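Local coordinates for protein putative esterase (Uncultured bacterium, PDB 7C4D) that probably hydrolyses carboxylic esters, as a marine bacterial esterase of the alpha/beta hydrolase fold, at residues N59-Y71 / K189-I202. Residues are numbered along the deposited sequence; the frame is centred on the assembly and turned at random.
Sequences NHGRSPHADDMSY and KINIDSIEKNIINI
Asn59 and Asn191 pair by backbone, Asn191 N donating to Asn59 O at 3.3 Å. Here 59-61 runs against 189-191; after the turn His60-Ser63, 67-70 follows helices 192-196 and 199-202 in the same direction. Asn59 OD1 accepts from Ala66 N within the loop and, from above the carbonyl plane, from Asn191 ND2 at 3.1 Å. Its own ND2 donates to Ala66 O, so the amide also closes the loop. With an alanine at this position, Ala66 N and Asn191 ND2 would probably lose their acceptor and Ala66 O a donor, leaving the loop freer to open. His65 NE2 donates to Lys189 O at 2.7 Å, in the ring plane. Asp67 O takes two donors, Ser194 OG at 2.6 Å and Asn198 ND2 at 2.8 Å. Asn198 OD1 is gripped on opposite faces by Met69 N and Asn201 ND2. Met69 supplies the apolar part: SD lies 3.7 Å from Ile195 CG1, and a bend at chi3 (91°) brings CE to Ile202 CD1. Tyr71 OH meets an in-plane lone pair of Ile202 O at 2.7 Å; its ring touches helix 97-108, close to what is probably the nucleophile elbow. Side-chain amides, a serine hydroxyl, a histidine and a tyrosine thus bond backbone groups, joining the irregular loop after strand 51-55 to the short helices.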
loop_
_atom_site.group_PDB
_atom_site.type_symbol
_atom_site.label_atom_id
_atom_site.label_comp_id
_atom_site.label_asym_id
_atom_site.label_seq_id
_atom_site.Cartn_x
_atom_site.Cartn_y
_atom_site.Cartn_z
ATOM N N ASN A 59 -10.253 5.619 2.349
ATOM C CA ASN A 59 -9.690 6.767 3.050
ATOM C C ASN A 59 -8.517 7.404 2.299
ATOM O O ASN A 59 -7.844 8.288 2.835
ATOM C CB ASN A 59 -9.360 6.484 4.522
ATOM C CG ASN A 59 -10.595 6.242 5.371
ATOM O OD1 ASN A 59 -11.669 6.820 5.134
ATOM N ND2 ASN A 59 -10.461 5.365 6.352
ATOM N N HIS A 60 -8.310 6.989 1.042
ATOM C CA HIS A 60 -7.141 7.392 0.277
ATOM C C HIS A 60 -7.557 7.868 -1.110
ATOM O O HIS A 60 -8.518 7.364 -1.692
ATOM C CB HIS A 60 -6.100 6.256 0.181
ATOM C CG HIS A 60 -5.364 5.972 1.438
ATOM N ND1 HIS A 60 -5.888 5.160 2.434
ATOM C CD2 HIS A 60 -4.142 6.365 1.854
ATOM C CE1 HIS A 60 -5.011 5.088 3.424
ATOM N NE2 HIS A 60 -3.941 5.846 3.103
ATOM N N GLY A 61 -6.763 8.815 -1.622
ATOM C CA GLY A 61 -6.891 9.334 -2.973
ATOM C C GLY A 61 -8.309 9.849 -3.219
ATOM O O GLY A 61 -8.804 10.689 -2.478
ATOM N N ARG A 62 -8.975 9.279 -4.225
ATOM C CA ARG A 62 -10.342 9.654 -4.551
ATOM C C ARG A 62 -11.340 8.628 -4.036
ATOM O O ARG A 62 -12.496 8.677 -4.429
ATOM C CB ARG A 62 -10.519 9.744 -6.071
ATOM C CG ARG A 62 -9.542 10.685 -6.754
ATOM C CD ARG A 62 -10.001 10.931 -8.164
ATOM N NE ARG A 62 -9.479 12.191 -8.647
ATOM C CZ ARG A 62 -8.261 12.367 -9.135
ATOM N NH1 ARG A 62 -7.424 11.350 -9.214
ATOM N NH2 ARG A 62 -7.894 13.560 -9.565
ATOM N N SER A 63 -10.904 7.666 -3.208
ATOM C CA SER A 63 -11.845 6.664 -2.736
ATOM C C SER A 63 -12.699 7.180 -1.556
ATOM O O SER A 63 -12.372 8.203 -0.947
ATOM C CB SER A 63 -11.136 5.360 -2.462
ATOM O OG SER A 63 -11.226 4.482 -3.581
ATOM N N PRO A 64 -13.851 6.538 -1.234
ATOM C CA PRO A 64 -14.728 7.010 -0.160
ATOM C C PRO A 64 -14.088 6.840 1.215
ATOM O O PRO A 64 -13.229 5.975 1.400
ATOM C CB PRO A 64 -15.955 6.079 -0.214
ATOM C CG PRO A 64 -15.892 5.371 -1.546
ATOM C CD PRO A 64 -14.428 5.381 -1.939
ATOM N N HIS A 65 -14.524 7.677 2.163
ATOM C CA HIS A 65 -14.061 7.700 3.535
ATOM C C HIS A 65 -14.950 6.799 4.377
ATOM O O HIS A 65 -16.086 6.529 3.992
ATOM C CB HIS A 65 -14.017 9.141 4.033
ATOM C CG HIS A 65 -12.884 9.922 3.469
ATOM N ND1 HIS A 65 -12.305 10.957 4.151
ATOM C CD2 HIS A 65 -12.205 9.812 2.299
ATOM C CE1 HIS A 65 -11.334 11.488 3.430
ATOM N NE2 HIS A 65 -11.259 10.806 2.282
ATOM N N ALA A 66 -14.360 6.248 5.451
ATOM C CA ALA A 66 -15.006 5.423 6.465
ATOM C C ALA A 66 -14.149 5.447 7.733
ATOM O O ALA A 66 -13.022 5.923 7.698
ATOM C CB ALA A 66 -15.267 4.022 5.956
ATOM N N ASP A 67 -14.726 5.012 8.868
ATOM C CA ASP A 67 -14.072 5.085 10.171
ATOM C C ASP A 67 -13.230 3.838 10.400
ATOM O O ASP A 67 -12.108 3.944 10.873
ATOM C CB ASP A 67 -15.089 5.232 11.304
ATOM C CG ASP A 67 -15.881 6.526 11.231
ATOM O OD1 ASP A 67 -15.248 7.607 11.238
ATOM O OD2 ASP A 67 -17.121 6.441 11.144
ATOM N N ASP A 68 -13.816 2.680 10.084
ATOM C CA ASP A 68 -13.129 1.397 10.113
ATOM C C ASP A 68 -12.198 1.282 8.893
ATOM O O ASP A 68 -12.623 1.446 7.741
ATOM C CB ASP A 68 -14.141 0.248 10.076
ATOM C CG ASP A 68 -13.477 -1.106 10.161
ATOM O OD1 ASP A 68 -12.449 -1.182 10.824
ATOM O OD2 ASP A 68 -13.988 -2.061 9.549
ATOM N N MET A 69 -10.930 0.981 9.180
ATOM C CA MET A 69 -9.889 0.680 8.211
ATOM C C MET A 69 -9.185 -0.630 8.571
ATOM O O MET A 69 -7.976 -0.742 8.403
ATOM C CB MET A 69 -8.804 1.753 8.319
ATOM C CG MET A 69 -8.939 2.839 7.352
ATOM S SD MET A 69 -7.539 3.907 7.610
ATOM C CE MET A 69 -6.362 3.191 6.462
ATOM N N SER A 70 -9.920 -1.609 9.099
ATOM C CA SER A 70 -9.339 -2.898 9.419
ATOM C C SER A 70 -8.992 -3.620 8.104
ATOM O O SER A 70 -9.556 -3.271 7.075
ATOM C CB SER A 70 -10.333 -3.668 10.233
ATOM O OG SER A 70 -11.324 -4.243 9.399
ATOM N N TYR A 71 -8.130 -4.652 8.151
ATOM C CA TYR A 71 -7.660 -5.357 6.976
ATOM C C TYR A 71 -8.805 -6.196 6.453
ATOM O O TYR A 71 -8.886 -6.507 5.261
ATOM C CB TYR A 71 -6.402 -6.174 7.277
ATOM C CG TYR A 71 -5.148 -5.336 7.358
ATOM C CD1 TYR A 71 -4.738 -4.601 6.246
ATOM C CD2 TYR A 71 -4.334 -5.320 8.485
ATOM C CE1 TYR A 71 -3.638 -3.772 6.285
ATOM C CE2 TYR A 71 -3.178 -4.550 8.520
ATOM C CZ TYR A 71 -2.842 -3.765 7.412
ATOM O OH TYR A 71 -1.734 -2.969 7.315
ATOM N N LYS A 189 -7.210 15.208 1.528
ATOM C CA LYS A 189 -8.160 14.333 0.860
ATOM C C LYS A 189 -8.262 13.001 1.592
ATOM O O LYS A 189 -9.230 12.279 1.377
ATOM C CB LYS A 189 -7.836 14.131 -0.626
ATOM C CG LYS A 189 -6.503 13.475 -0.939
ATOM C CD LYS A 189 -5.950 13.937 -2.264
ATOM C CE LYS A 189 -5.062 12.909 -2.919
ATOM N NZ LYS A 189 -4.554 13.414 -4.208
ATOM N N ILE A 190 -7.255 12.681 2.414
ATOM C CA ILE A 190 -7.220 11.459 3.223
ATOM C C ILE A 190 -7.906 11.638 4.583
ATOM O O ILE A 190 -7.773 12.668 5.231
ATOM C CB ILE A 190 -5.768 10.980 3.411
ATOM C CG1 ILE A 190 -4.853 12.116 3.873
ATOM C CG2 ILE A 190 -5.257 10.328 2.138
ATOM C CD1 ILE A 190 -3.520 11.646 4.408
ATOM N N ASN A 191 -8.560 10.570 5.051
ATOM C CA ASN A 191 -9.222 10.515 6.347
ATOM C C ASN A 191 -8.214 10.248 7.463
ATOM O O ASN A 191 -8.122 9.125 7.975
ATOM C CB ASN A 191 -10.312 9.452 6.332
ATOM C CG ASN A 191 -11.258 9.513 7.508
ATOM O OD1 ASN A 191 -11.024 10.259 8.452
ATOM N ND2 ASN A 191 -12.313 8.716 7.448
ATOM N N ILE A 192 -7.446 11.296 7.802
ATOM C CA ILE A 192 -6.419 11.275 8.833
ATOM C C ILE A 192 -6.993 10.777 10.166
ATOM O O ILE A 192 -6.324 10.070 10.911
ATOM C CB ILE A 192 -5.770 12.669 8.950
ATOM C CG1 ILE A 192 -5.414 13.197 7.557
ATOM C CG2 ILE A 192 -4.597 12.691 9.922
ATOM C CD1 ILE A 192 -4.112 13.933 7.468
ATOM N N ASP A 193 -8.251 11.107 10.451
ATOM C CA ASP A 193 -8.847 10.721 11.715
ATOM C C ASP A 193 -9.015 9.208 11.789
ATOM O O ASP A 193 -8.679 8.597 12.815
ATOM C CB ASP A 193 -10.173 11.438 11.995
ATOM C CG ASP A 193 -10.617 11.245 13.439
ATOM O OD1 ASP A 193 -9.904 11.748 14.342
ATOM O OD2 ASP A 193 -11.633 10.548 13.659
ATOM N N SER A 194 -9.591 8.624 10.732
ATOM C CA SER A 194 -9.760 7.180 10.691
ATOM C C SER A 194 -8.394 6.487 10.761
ATOM O O SER A 194 -8.227 5.491 11.470
ATOM C CB SER A 194 -10.588 6.722 9.506
ATOM O OG SER A 194 -10.560 5.297 9.358
ATOM N N ILE A 195 -7.405 7.046 10.057
ATOM C CA ILE A 195 -6.061 6.467 10.051
ATOM C C ILE A 195 -5.518 6.381 11.488
ATOM O O ILE A 195 -5.091 5.312 11.927
ATOM C CB ILE A 195 -5.113 7.224 9.090
ATOM C CG1 ILE A 195 -5.461 7.015 7.610
ATOM C CG2 ILE A 195 -3.667 6.892 9.365
ATOM C CD1 ILE A 195 -4.671 7.907 6.657
ATOM N N GLU A 196 -5.556 7.510 12.208
ATOM C CA GLU A 196 -5.094 7.617 13.591
ATOM C C GLU A 196 -5.795 6.604 14.485
ATOM O O GLU A 196 -5.134 5.894 15.230
ATOM C CB GLU A 196 -5.276 9.020 14.163
ATOM C CG GLU A 196 -4.679 9.172 15.554
ATOM C CD GLU A 196 -4.654 10.579 16.139
ATOM O OE1 GLU A 196 -5.741 11.192 16.248
ATOM O OE2 GLU A 196 -3.550 11.063 16.491
ATOM N N LYS A 197 -7.123 6.506 14.374
ATOM C CA LYS A 197 -7.875 5.618 15.241
ATOM C C LYS A 197 -7.884 4.192 14.690
ATOM O O LYS A 197 -8.738 3.397 15.104
ATOM C CB LYS A 197 -9.313 6.121 15.422
ATOM C CG LYS A 197 -9.439 7.510 16.042
ATOM C CD LYS A 197 -10.848 7.866 16.442
ATOM C CE LYS A 197 -10.917 9.209 17.133
ATOM N NZ LYS A 197 -11.939 9.202 18.204
ATOM N N ASN A 198 -6.969 3.885 13.749
ATOM C CA ASN A 198 -6.830 2.524 13.254
ATOM C C ASN A 198 -5.368 2.071 13.225
ATOM O O ASN A 198 -5.076 1.014 12.645
ATOM C CB ASN A 198 -7.412 2.330 11.845
ATOM C CG ASN A 198 -8.915 2.280 11.802
ATOM O OD1 ASN A 198 -9.510 1.198 11.776
ATOM N ND2 ASN A 198 -9.522 3.460 11.795
ATOM N N ILE A 199 -4.462 2.853 13.830
ATOM C CA ILE A 199 -3.035 2.533 13.795
ATOM C C ILE A 199 -2.708 1.143 14.365
ATOM O O ILE A 199 -1.753 0.501 13.943
ATOM C CB ILE A 199 -2.169 3.644 14.427
ATOM C CG1 ILE A 199 -0.704 3.543 13.987
ATOM C CG2 ILE A 199 -2.309 3.688 15.949
ATOM C CD1 ILE A 199 -0.444 3.945 12.538
ATOM N N ILE A 200 -3.477 0.669 15.342
ATOM C CA ILE A 200 -3.245 -0.659 15.885
ATOM C C ILE A 200 -3.664 -1.720 14.853
ATOM O O ILE A 200 -2.991 -2.734 14.691
ATOM C CB ILE A 200 -3.961 -0.799 17.259
ATOM C CG1 ILE A 200 -3.343 0.107 18.330
ATOM C CG2 ILE A 200 -4.070 -2.249 17.732
ATOM C CD1 ILE A 200 -1.834 0.043 18.394
ATOM N N ASN A 201 -4.827 -1.507 14.222
ATOM C CA ASN A 201 -5.374 -2.340 13.161
ATOM C C ASN A 201 -4.373 -2.466 12.010
ATOM O O ASN A 201 -4.219 -3.546 11.434
ATOM C CB ASN A 201 -6.692 -1.770 12.630
ATOM C CG ASN A 201 -7.892 -2.168 13.455
ATOM O OD1 ASN A 201 -7.759 -2.905 14.420
ATOM N ND2 ASN A 201 -9.068 -1.702 13.075
ATOM N N ILE A 202 -3.693 -1.356 11.723
ATOM C CA ILE A 202 -2.865 -1.221 10.540
ATOM C C ILE A 202 -1.531 -1.926 10.787
ATOM O O ILE A 202 -0.966 -2.503 9.850
ATOM C CB ILE A 202 -2.726 0.268 10.164
ATOM C CG1 ILE A 202 -4.019 0.831 9.567
ATOM C CG2 ILE A 202 -1.536 0.533 9.240
ATOM C CD1 ILE A 202 -3.948 2.335 9.354
HETATM O O HOH W 1 -6.819 -4.574 10.852
#